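Local coordinates for glycine betaine, L-proline ABC transporter, glycine/betaine/L-proline-binding protein (ProX) (Borrelia burgdorferi, PDB 3TMG) that binds glycine betaine between its two lobes and probably delivers this or related quaternary amines to an ABC importer in the cell membrane, at residues 53-61 with 77-88; 65-76 with 203-214. All coordinates share one frame; numbering follows the deposited sequence.

Contact 1: 53-61 with 77-88; sequences TSIMYQYLA and DKFYYEKLKTKF
Tyr57 and Tyr80 meet where helix 53-61 and the short helix 78-84 run side by side, nearly parallel at 16° with axes 10.1 Å apart; both belong to one lobe of a periplasmic-binding-protein fold. Tyr57 fills the gap between them. Its CG lies opposite the carbonyl carbon (chi1 -83°), which sends the ring across to the second helix, where Tyr80 CB rests over one face, 3.8 Å from the ring centroid. The two ring planes differ by only 10°, yet the centroids stand 5.7 Å apart, so Tyr80 CB, not its ring, covers Tyr57. At its far end Tyr57 OH donates to Asp77 OD2 over 2.6 Å, using the anti lone pair of a carboxylate turned nearly perpendicular to the ring. A long phenol suits this place because it gives an apolar face to the helix and a polar tip to the acid. Tyr80 in turn lies over the start of helix 53-61, with Ser54 N above its ring face, while its OH bonds to Gly133 O. Further along, Leu60 CD2 packs on Phe88 CB at 3.6 Å. Small Ala61 lets the chains close in, its CB reaching Leu84 CD2 at 4.0 Å and Lys87 CB at 3.6 Å.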
loop_
_atom_site.group_PDB
_atom_site.type_symbol
_atom_site.label_atom_id
_atom_site.label_comp_id
_atom_site.label_asym_id
_atom_site.label_seq_id
_atom_site.Cartn_x
_atom_site.Cartn_y
_atom_site.Cartn_z
ATOM N N THR A 53 7.986 5.500 -4.648
ATOM C CA THR A 53 8.357 5.169 -3.270
ATOM C C THR A 53 9.633 5.895 -2.797
ATOM O O THR A 53 9.656 6.440 -1.673
ATOM C CB THR A 53 8.502 3.642 -3.093
ATOM O OG1 THR A 53 7.345 2.999 -3.624
ATOM C CG2 THR A 53 8.552 3.269 -1.585
ATOM N N SER A 54 10.702 5.850 -3.605
ATOM C CA SER A 54 11.959 6.520 -3.289
ATOM C C SER A 54 11.731 8.009 -3.047
ATOM O O SER A 54 12.242 8.564 -2.082
ATOM C CB SER A 54 12.999 6.325 -4.412
ATOM O OG SER A 54 14.216 7.043 -4.127
ATOM N N ILE A 55 10.972 8.661 -3.929
ATOM C CA ILE A 55 10.767 10.119 -3.803
ATOM C C ILE A 55 9.908 10.471 -2.588
ATOM O O ILE A 55 10.182 11.458 -1.882
ATOM C CB ILE A 55 10.174 10.702 -5.110
ATOM C CG1 ILE A 55 11.288 10.767 -6.157
ATOM C CG2 ILE A 55 9.538 12.066 -4.873
ATOM C CD1 ILE A 55 12.533 11.546 -5.721
ATOM N N MET A 56 8.890 9.645 -2.329
ATOM C CA MET A 56 8.078 9.822 -1.138
ATOM C C MET A 56 8.930 9.836 0.131
ATOM O O MET A 56 8.799 10.747 0.941
ATOM C CB MET A 56 7.018 8.716 -1.015
ATOM C CG MET A 56 6.115 8.887 0.218
ATOM S SD MET A 56 4.918 7.510 0.289
ATOM C CE MET A 56 6.011 6.122 0.712
ATOM N N TYR A 57 9.795 8.831 0.306
ATOM C CA TYR A 57 10.704 8.779 1.446
ATOM C C TYR A 57 11.731 9.940 1.462
ATOM O O TYR A 57 11.966 10.578 2.504
ATOM C CB TYR A 57 11.430 7.417 1.508
ATOM C CG TYR A 57 10.627 6.357 2.175
ATOM C CD1 TYR A 57 10.586 6.265 3.574
ATOM C CD2 TYR A 57 9.889 5.434 1.431
ATOM C CE1 TYR A 57 9.849 5.279 4.198
ATOM C CE2 TYR A 57 9.136 4.449 2.057
ATOM C CZ TYR A 57 9.118 4.397 3.449
ATOM O OH TYR A 57 8.384 3.427 4.081
ATOM N N GLN A 58 12.297 10.249 0.304
ATOM C CA GLN A 58 13.218 11.410 0.177
ATOM C C GLN A 58 12.586 12.721 0.667
ATOM O O GLN A 58 13.184 13.508 1.445
ATOM C CB GLN A 58 13.607 11.606 -1.293
ATOM C CG GLN A 58 14.583 10.591 -1.857
ATOM C CD GLN A 58 15.495 11.192 -2.920
ATOM O OE1 GLN A 58 15.157 12.190 -3.580
ATOM N NE2 GLN A 58 16.689 10.606 -3.064
ATOM N N TYR A 59 11.378 12.980 0.187
ATOM C CA TYR A 59 10.674 14.233 0.465
ATOM C C TYR A 59 10.236 14.389 1.900
ATOM O O TYR A 59 10.262 15.487 2.446
ATOM C CB TYR A 59 9.458 14.337 -0.421
ATOM C CG TYR A 59 9.782 14.923 -1.738
ATOM C CD1 TYR A 59 11.106 15.147 -2.115
ATOM C CD2 TYR A 59 8.770 15.258 -2.620
ATOM C CE1 TYR A 59 11.408 15.711 -3.331
ATOM C CE2 TYR A 59 9.072 15.828 -3.843
ATOM C CZ TYR A 59 10.379 16.039 -4.184
ATOM O OH TYR A 59 10.640 16.588 -5.391
ATOM N N LEU A 60 9.852 13.272 2.484
ATOM C CA LEU A 60 9.549 13.185 3.883
ATOM C C LEU A 60 10.783 13.600 4.687
ATOM O O LEU A 60 10.673 14.437 5.598
ATOM C CB LEU A 60 9.126 11.763 4.218
ATOM C CG LEU A 60 8.809 11.467 5.695
ATOM C CD1 LEU A 60 7.583 12.242 6.155
ATOM C CD2 LEU A 60 8.645 9.959 5.902
ATOM N N ALA A 61 11.943 13.043 4.330
ATOM C CA ALA A 61 13.207 13.284 5.054
ATOM C C ALA A 61 13.727 14.709 4.915
ATOM O O ALA A 61 14.373 15.225 5.798
ATOM C CB ALA A 61 14.272 12.280 4.627
ATOM N N ASP A 77 9.428 -1.991 3.000
ATOM C CA ASP A 77 10.146 -0.739 2.761
ATOM C C ASP A 77 11.507 -0.618 3.428
ATOM O O ASP A 77 12.040 0.483 3.500
ATOM C CB ASP A 77 9.298 0.495 3.142
ATOM C CG ASP A 77 8.079 0.675 2.259
ATOM O OD1 ASP A 77 7.840 -0.136 1.303
ATOM O OD2 ASP A 77 7.325 1.621 2.569
ATOM N N LYS A 78 12.070 -1.730 3.874
ATOM C CA LYS A 78 13.338 -1.732 4.608
ATOM C C LYS A 78 14.404 -0.906 3.890
ATOM O O LYS A 78 15.048 -0.070 4.503
ATOM C CB LYS A 78 13.840 -3.171 4.823
ATOM N N PHE A 79 14.530 -1.124 2.578
ATOM C CA PHE A 79 15.586 -0.494 1.780
ATOM C C PHE A 79 15.538 1.027 1.961
ATOM O O PHE A 79 16.592 1.652 2.149
ATOM C CB PHE A 79 15.455 -0.939 0.312
ATOM C CG PHE A 79 16.376 -0.227 -0.641
ATOM C CD1 PHE A 79 17.695 -0.666 -0.809
ATOM C CD2 PHE A 79 15.917 0.856 -1.388
ATOM C CE1 PHE A 79 18.562 0.001 -1.697
ATOM C CE2 PHE A 79 16.750 1.510 -2.283
ATOM C CZ PHE A 79 18.085 1.084 -2.432
ATOM N N TYR A 80 14.336 1.625 1.951
ATOM C CA TYR A 80 14.204 3.084 2.133
ATOM C C TYR A 80 14.230 3.575 3.582
ATOM O O TYR A 80 14.827 4.599 3.900
ATOM C CB TYR A 80 12.912 3.583 1.471
ATOM C CG TYR A 80 12.832 3.236 0.006
ATOM C CD1 TYR A 80 13.657 3.880 -0.955
ATOM C CD2 TYR A 80 11.967 2.221 -0.435
ATOM C CE1 TYR A 80 13.573 3.529 -2.293
ATOM C CE2 TYR A 80 11.880 1.876 -1.777
ATOM C CZ TYR A 80 12.664 2.556 -2.701
ATOM O OH TYR A 80 12.564 2.204 -4.042
ATOM N N TYR A 81 13.556 2.839 4.453
ATOM C CA TYR A 81 13.297 3.272 5.828
ATOM C C TYR A 81 14.578 3.270 6.670
ATOM O O TYR A 81 14.868 4.224 7.390
ATOM C CB TYR A 81 12.244 2.316 6.405
ATOM C CG TYR A 81 11.788 2.613 7.798
ATOM C CD1 TYR A 81 12.615 2.330 8.899
ATOM C CD2 TYR A 81 10.504 3.139 8.040
ATOM C CE1 TYR A 81 12.218 2.620 10.192
ATOM C CE2 TYR A 81 10.104 3.407 9.350
ATOM C CZ TYR A 81 10.952 3.139 10.407
ATOM O OH TYR A 81 10.589 3.390 11.724
ATOM N N GLU A 82 15.339 2.184 6.590
ATOM C CA GLU A 82 16.603 2.061 7.317
ATOM C C GLU A 82 17.566 3.182 6.985
ATOM O O GLU A 82 18.300 3.646 7.854
ATOM C CB GLU A 82 17.270 0.734 7.003
ATOM C CG GLU A 82 16.587 -0.457 7.657
ATOM C CD GLU A 82 16.979 -0.583 9.107
ATOM O OE1 GLU A 82 17.027 0.464 9.800
ATOM O OE2 GLU A 82 17.255 -1.728 9.542
ATOM N N LYS A 83 17.566 3.600 5.724
ATOM C CA LYS A 83 18.470 4.634 5.263
ATOM C C LYS A 83 18.125 6.019 5.814
ATOM O O LYS A 83 19.001 6.853 5.911
ATOM C CB LYS A 83 18.505 4.659 3.732
ATOM C CG LYS A 83 19.448 3.614 3.155
ATOM C CD LYS A 83 19.231 3.404 1.668
ATOM C CE LYS A 83 19.693 1.998 1.240
ATOM N NZ LYS A 83 19.141 0.883 2.085
ATOM N N LEU A 84 16.855 6.255 6.174
ATOM C CA LEU A 84 16.369 7.621 6.396
ATOM C C LEU A 84 15.674 7.836 7.740
ATOM O O LEU A 84 15.233 8.948 8.048
ATOM C CB LEU A 84 15.434 8.055 5.245
ATOM C CG LEU A 84 16.063 8.206 3.851
ATOM C CD1 LEU A 84 14.977 8.298 2.776
ATOM C CD2 LEU A 84 16.975 9.423 3.799
ATOM N N LYS A 85 15.626 6.789 8.559
ATOM C CA LYS A 85 14.828 6.818 9.789
ATOM C C LYS A 85 15.216 7.947 10.765
ATOM O O LYS A 85 14.383 8.374 11.552
ATOM C CB LYS A 85 14.823 5.447 10.487
ATOM C CG LYS A 85 16.182 4.937 10.932
ATOM C CD LYS A 85 16.078 3.518 11.484
ATOM C CE LYS A 85 17.346 3.126 12.259
ATOM N NZ LYS A 85 17.576 1.646 12.195
ATOM N N THR A 86 16.444 8.449 10.692
ATOM C CA THR A 86 16.837 9.582 11.550
ATOM C C THR A 86 16.250 10.919 11.069
ATOM O O THR A 86 16.335 11.932 11.758
ATOM C CB THR A 86 18.367 9.675 11.755
ATOM O OG1 THR A 86 19.016 10.011 10.523
ATOM C CG2 THR A 86 18.890 8.349 12.277
ATOM N N LYS A 87 15.628 10.909 9.890
ATOM C CA LYS A 87 15.101 12.139 9.317
ATOM C C LYS A 87 13.566 12.201 9.269
ATOM O O LYS A 87 13.020 13.091 8.642
ATOM C CB LYS A 87 15.656 12.368 7.899
ATOM C CG LYS A 87 17.168 12.410 7.770
ATOM C CD LYS A 87 17.726 13.769 8.154
ATOM C CE LYS A 87 19.154 13.919 7.637
ATOM N NZ LYS A 87 19.241 13.661 6.167
ATOM N N PHE A 88 12.873 11.271 9.900
ATOM C CA PHE A 88 11.420 11.377 10.006
ATOM C C PHE A 88 10.947 10.832 11.352
ATOM O O PHE A 88 11.751 10.265 12.118
ATOM C CB PHE A 88 10.715 10.682 8.810
ATOM C CG PHE A 88 11.085 9.223 8.618
ATOM C CD1 PHE A 88 10.669 8.247 9.521
ATOM C CD2 PHE A 88 11.798 8.821 7.495
ATOM C CE1 PHE A 88 11.018 6.897 9.350
ATOM C CE2 PHE A 88 12.124 7.471 7.286
ATOM C CZ PHE A 88 11.732 6.497 8.217
HETATM O O HOH W 1 10.895 4.027 -5.946
HETATM O O HOH W 2 11.764 15.309 7.950
#

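Contact 2: 65-76 with 203-214; sequences IDGTVSSWVPTA and MGGIESVHTLVR. With BET (trimethyl glycine), chain E; EDO (1,2-ethanediol), chain F.
An antiparallel beta ladder, broken by a beta bulge, pairs strand 67-73 with strand 207-214 and carries one wall of the betaine pocket. One extra residue on the first strand separates the hydrogen-bonded pairs Thr68-Leu212 and Ser71-His210. At the bulge Thr68 OG1 reaches forward to accept from the backbone N of Ser70, 3.0 Å away, in an ST turn. Beyond it, Trp72 is held between protein and ligand: Val209 CG2 sits over the five-membered ring, 3.8 Å from its centroid, and trimethyl glycine covers the opposite face. The broad indole suits a quaternary ammonium group, whose methyl C2 lies 3.7 Å from Trp72 CH2, while NE1 is tied to Glu28. On the other face of the sheet Val73 CG2 lies over the imidazole of His210, whose ND1 bonds to Asp90. Past the cis peptide before Pro74, Glu207 extends its chain to grip Thr75 twice, OE1 taking Thr75 N at 2.8 Å and OE2 taking Thr75 OG1 at 2.6 Å on its syn lone pair. Gly204, whose positive phi of 95° suits a glycine, brings its CA to 3.6 Å from Thr75 OG1. At the distant end Asp66 and Arg214 run alongside each other and form a salt bridge; Arg214 NE, its guanidinium plane containing the acceptor, meets Asp66 OD1 at 2.8 Å with an N-H...O angle of 166°.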
loop_
_atom_site.group_PDB
_atom_site.type_symbol
_atom_site.label_atom_id
_atom_site.label_comp_id
_atom_site.label_asym_id
_atom_site.label_seq_id
_atom_site.Cartn_x
_atom_site.Cartn_y
_atom_site.Cartn_z
ATOM N N ILE A 65 7.268 17.257 2.095
ATOM C CA ILE A 65 5.911 16.842 2.452
ATOM C C ILE A 65 5.854 16.756 3.972
ATOM O O ILE A 65 6.895 16.655 4.631
ATOM C CB ILE A 65 5.516 15.477 1.832
ATOM C CG1 ILE A 65 6.478 14.336 2.245
ATOM C CG2 ILE A 65 5.407 15.605 0.308
ATOM C CD1 ILE A 65 6.068 12.940 1.714
ATOM N N ASP A 66 4.644 16.779 4.510
ATOM C CA ASP A 66 4.474 16.812 5.940
ATOM C C ASP A 66 4.329 15.405 6.477
ATOM O O ASP A 66 4.685 15.140 7.610
ATOM C CB ASP A 66 3.224 17.617 6.279
ATOM C CG ASP A 66 3.375 19.078 5.935
ATOM O OD1 ASP A 66 4.401 19.652 6.332
ATOM O OD2 ASP A 66 2.465 19.632 5.292
ATOM N N GLY A 67 3.808 14.495 5.663
ATOM C CA GLY A 67 3.527 13.144 6.145
ATOM C C GLY A 67 3.238 12.154 5.031
ATOM O O GLY A 67 3.052 12.551 3.873
ATOM N N THR A 68 3.277 10.862 5.370
ATOM C CA THR A 68 2.776 9.807 4.493
ATOM C C THR A 68 2.026 8.815 5.368
ATOM O O THR A 68 2.452 8.574 6.526
ATOM C CB THR A 68 3.904 9.106 3.694
ATOM O OG1 THR A 68 3.379 7.971 3.025
ATOM C CG2 THR A 68 5.054 8.602 4.618
ATOM N N VAL A 69 0.948 8.233 4.841
ATOM C CA VAL A 69 0.265 7.136 5.539
ATOM C C VAL A 69 0.524 5.809 4.782
ATOM O O VAL A 69 -0.250 4.845 4.895
ATOM C CB VAL A 69 -1.249 7.414 5.758
ATOM C CG1 VAL A 69 -1.377 8.565 6.744
ATOM C CG2 VAL A 69 -2.003 7.751 4.449
ATOM N N SER A 70 1.632 5.778 4.020
ATOM C CA SER A 70 1.882 4.671 3.075
ATOM C C SER A 70 3.113 3.806 3.378
ATOM O O SER A 70 3.541 3.070 2.502
ATOM C CB SER A 70 2.042 5.213 1.648
ATOM O OG SER A 70 0.826 5.813 1.206
ATOM N N SER A 71 3.657 3.858 4.598
ATOM C CA SER A 71 4.907 3.120 4.876
ATOM C C SER A 71 4.673 1.657 5.246
ATOM O O SER A 71 4.017 1.373 6.261
ATOM C CB SER A 71 5.716 3.837 5.976
ATOM O OG SER A 71 6.885 3.120 6.371
ATOM N N TRP A 72 5.204 0.737 4.439
ATOM C CA TRP A 72 4.976 -0.720 4.682
ATOM C C TRP A 72 6.175 -1.264 5.369
ATOM O O TRP A 72 7.241 -1.431 4.753
ATOM C CB TRP A 72 4.720 -1.474 3.380
ATOM C CG TRP A 72 3.275 -1.398 2.961
ATOM C CD1 TRP A 72 2.512 -0.254 2.684
ATOM C CD2 TRP A 72 2.409 -2.530 2.658
ATOM N NE1 TRP A 72 1.220 -0.619 2.324
ATOM C CE2 TRP A 72 1.111 -1.981 2.300
ATOM C CE3 TRP A 72 2.582 -3.933 2.677
ATOM C CZ2 TRP A 72 0.047 -2.799 1.942
ATOM C CZ3 TRP A 72 1.499 -4.739 2.334
ATOM C CH2 TRP A 72 0.260 -4.174 1.971
ATOM N N VAL A 73 6.031 -1.564 6.664
ATOM C CA VAL A 73 7.213 -1.902 7.488
ATOM C C VAL A 73 6.937 -3.028 8.462
ATOM O O VAL A 73 5.766 -3.214 8.841
ATOM C CB VAL A 73 7.695 -0.703 8.344
ATOM C CG1 VAL A 73 8.506 0.241 7.468
ATOM C CG2 VAL A 73 6.500 0.002 8.994
ATOM N N PRO A 74 8.014 -3.758 8.887
ATOM C CA PRO A 74 9.431 -3.435 8.540
ATOM C C PRO A 74 9.949 -3.971 7.182
ATOM O O PRO A 74 10.961 -3.467 6.679
ATOM C CB PRO A 74 10.215 -4.143 9.670
ATOM C CG PRO A 74 9.393 -5.389 9.897
ATOM C CD PRO A 74 7.968 -4.855 9.876
ATOM N N THR A 75 9.260 -4.945 6.576
ATOM C CA THR A 75 9.914 -5.708 5.511
ATOM C C THR A 75 9.890 -5.050 4.127
ATOM O O THR A 75 10.968 -4.882 3.504
ATOM C CB THR A 75 9.407 -7.161 5.395
ATOM O OG1 THR A 75 9.625 -7.810 6.648
ATOM C CG2 THR A 75 10.205 -7.924 4.255
ATOM N N ALA A 76 8.700 -4.646 3.688
ATOM C CA ALA A 76 8.554 -4.159 2.313
ATOM C C ALA A 76 9.448 -2.962 2.080
ATOM O O ALA A 76 10.163 -2.911 1.070
ATOM C CB ALA A 76 7.102 -3.831 1.990
ATOM N N MET A 203 9.655 -12.678 2.565
ATOM C CA MET A 203 8.635 -11.666 2.336
ATOM C C MET A 203 8.067 -11.071 3.634
ATOM O O MET A 203 7.229 -10.132 3.592
ATOM C CB MET A 203 7.478 -12.232 1.507
ATOM C CG MET A 203 7.873 -12.915 0.186
ATOM S SD MET A 203 8.618 -11.737 -0.939
ATOM C CE MET A 203 7.254 -10.648 -1.352
ATOM N N GLY A 204 8.491 -11.600 4.781
ATOM C CA GLY A 204 8.047 -11.038 6.073
ATOM C C GLY A 204 6.842 -11.786 6.629
ATOM O O GLY A 204 6.192 -12.553 5.918
ATOM N N GLY A 205 6.553 -11.593 7.915
ATOM C CA GLY A 205 5.305 -12.144 8.496
ATOM C C GLY A 205 4.187 -11.144 8.269
ATOM O O GLY A 205 4.169 -10.429 7.255
ATOM N N ILE A 206 3.228 -11.108 9.195
ATOM C CA ILE A 206 2.075 -10.218 9.073
ATOM C C ILE A 206 2.584 -8.872 9.607
ATOM O O ILE A 206 3.107 -8.824 10.719
ATOM C CB ILE A 206 0.890 -10.821 9.878
ATOM C CG1 ILE A 206 0.617 -12.232 9.365
ATOM C CG2 ILE A 206 -0.332 -9.904 9.882
ATOM C CD1 ILE A 206 -0.031 -13.139 10.380
ATOM N N GLU A 207 2.463 -7.797 8.821
ATOM C CA GLU A 207 3.082 -6.551 9.209
ATOM C C GLU A 207 2.049 -5.427 9.250
ATOM O O GLU A 207 0.813 -5.698 9.473
ATOM C CB GLU A 207 4.324 -6.293 8.346
ATOM C CG GLU A 207 5.296 -7.467 8.496
ATOM C CD GLU A 207 6.606 -7.282 7.810
ATOM O OE1 GLU A 207 6.805 -6.194 7.194
ATOM O OE2 GLU A 207 7.451 -8.237 7.916
ATOM N N SER A 208 2.492 -4.197 9.084
ATOM C CA SER A 208 1.514 -3.117 9.219
ATOM C C SER A 208 1.893 -1.943 8.319
ATOM O O SER A 208 3.011 -1.928 7.752
ATOM C CB SER A 208 1.355 -2.764 10.703
ATOM O OG SER A 208 2.514 -2.096 11.088
ATOM N N VAL A 209 0.985 -1.001 8.161
ATOM C CA VAL A 209 1.297 0.210 7.373
ATOM C C VAL A 209 1.414 1.306 8.411
ATOM O O VAL A 209 0.519 1.432 9.274
ATOM C CB VAL A 209 0.168 0.535 6.374
ATOM C CG1 VAL A 209 0.553 1.680 5.417
ATOM C CG2 VAL A 209 -0.212 -0.733 5.565
ATOM N N HIS A 210 2.494 2.079 8.334
ATOM C CA HIS A 210 2.719 3.127 9.317
ATOM C C HIS A 210 2.546 4.500 8.766
ATOM O O HIS A 210 2.522 4.694 7.545
ATOM C CB HIS A 210 4.128 2.999 9.951
ATOM C CG HIS A 210 4.224 1.898 10.992
ATOM N ND1 HIS A 210 4.941 2.037 12.150
ATOM C CD2 HIS A 210 3.726 0.618 10.997
ATOM C CE1 HIS A 210 4.869 0.907 12.868
ATOM N NE2 HIS A 210 4.102 0.036 12.190
ATOM N N THR A 211 2.380 5.449 9.688
ATOM C CA THR A 211 2.229 6.849 9.349
ATOM C C THR A 211 3.554 7.504 9.778
ATOM O O THR A 211 3.986 7.363 10.927
ATOM C CB THR A 211 1.061 7.485 10.147
ATOM O OG1 THR A 211 -0.184 6.905 9.706
ATOM C CG2 THR A 211 1.010 9.015 9.888
ATOM N N LEU A 212 4.221 8.158 8.836
ATOM C CA LEU A 212 5.442 8.886 9.155
ATOM C C LEU A 212 5.223 10.362 8.893
ATOM O O LEU A 212 4.546 10.731 7.922
ATOM C CB LEU A 212 6.622 8.402 8.316
ATOM C CG LEU A 212 6.728 6.901 8.067
ATOM C CD1 LEU A 212 7.805 6.600 7.030
ATOM C CD2 LEU A 212 6.978 6.087 9.342
ATOM N N VAL A 213 5.824 11.221 9.726
ATOM C CA VAL A 213 5.699 12.670 9.529
ATOM C C VAL A 213 7.101 13.291 9.573
ATOM O O VAL A 213 8.047 12.702 10.081
ATOM C CB VAL A 213 4.765 13.349 10.575
ATOM C CG1 VAL A 213 3.347 12.820 10.491
ATOM C CG2 VAL A 213 5.310 13.188 11.996
ATOM N N ARG A 214 7.230 14.470 8.998
ATOM C CA ARG A 214 8.524 15.160 8.974
ATOM C C ARG A 214 8.942 15.571 10.394
ATOM O O ARG A 214 8.088 15.790 11.232
ATOM C CB ARG A 214 8.478 16.381 8.056
ATOM C CG ARG A 214 7.417 17.418 8.376
ATOM C CD ARG A 214 7.584 18.662 7.512
ATOM N NE ARG A 214 6.690 19.741 7.925
ATOM C CZ ARG A 214 6.950 20.633 8.884
ATOM N NH1 ARG A 214 8.104 20.601 9.545
ATOM N NH2 ARG A 214 6.051 21.588 9.151
HETATM N N BET E . 2.250 -2.306 -1.654
HETATM C CA BET E . 3.096 -1.406 -0.851
HETATM C C BET E . 4.508 -2.009 -0.802
HETATM O O BET E . 5.344 -1.967 -1.743
HETATM O OXT BET E . 4.771 -2.590 0.231
HETATM C C1 BET E . 0.840 -1.883 -1.635
HETATM C C2 BET E . 2.302 -3.663 -1.124
HETATM C C3 BET E . 2.742 -2.327 -3.046
HETATM C C1 EDO F . 1.547 -6.276 13.022
HETATM O O1 EDO F . 2.836 -6.864 12.760
HETATM C C2 EDO F . 0.827 -7.344 13.829
HETATM O O2 EDO F . 0.129 -8.221 12.924
HETATM O O HOH W 3 3.319 22.078 7.959
HETATM O O HOH W 4 5.036 -3.277 11.369
HETATM O O HOH W 5 5.968 -5.053 5.047
#

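In the fold
Contacts 1 and 2 form two layers of one lobe, their centres 10 Å apart, with the chain alternating between them: helix 53-61 leads into strand 67-73, which leads into helix 78-84. Leu60 CD2 packs on Leu212 CB at 3.5 Å, seating helix 53-61 on the ladder. The layers also share polar bonds: Tyr57 OH and Ser71 OG lie 2.8 Å apart in a probable hydrogen bond, and Asp77 OD2 accepts from Trp72 N. Asp77 thereby joins the helices of contact 1 to the backbone of a pocket residue, its side chain about 4 Å from the bound betaine at nearest atoms. Thr136 N supplies a hydrogen bond to that ligand.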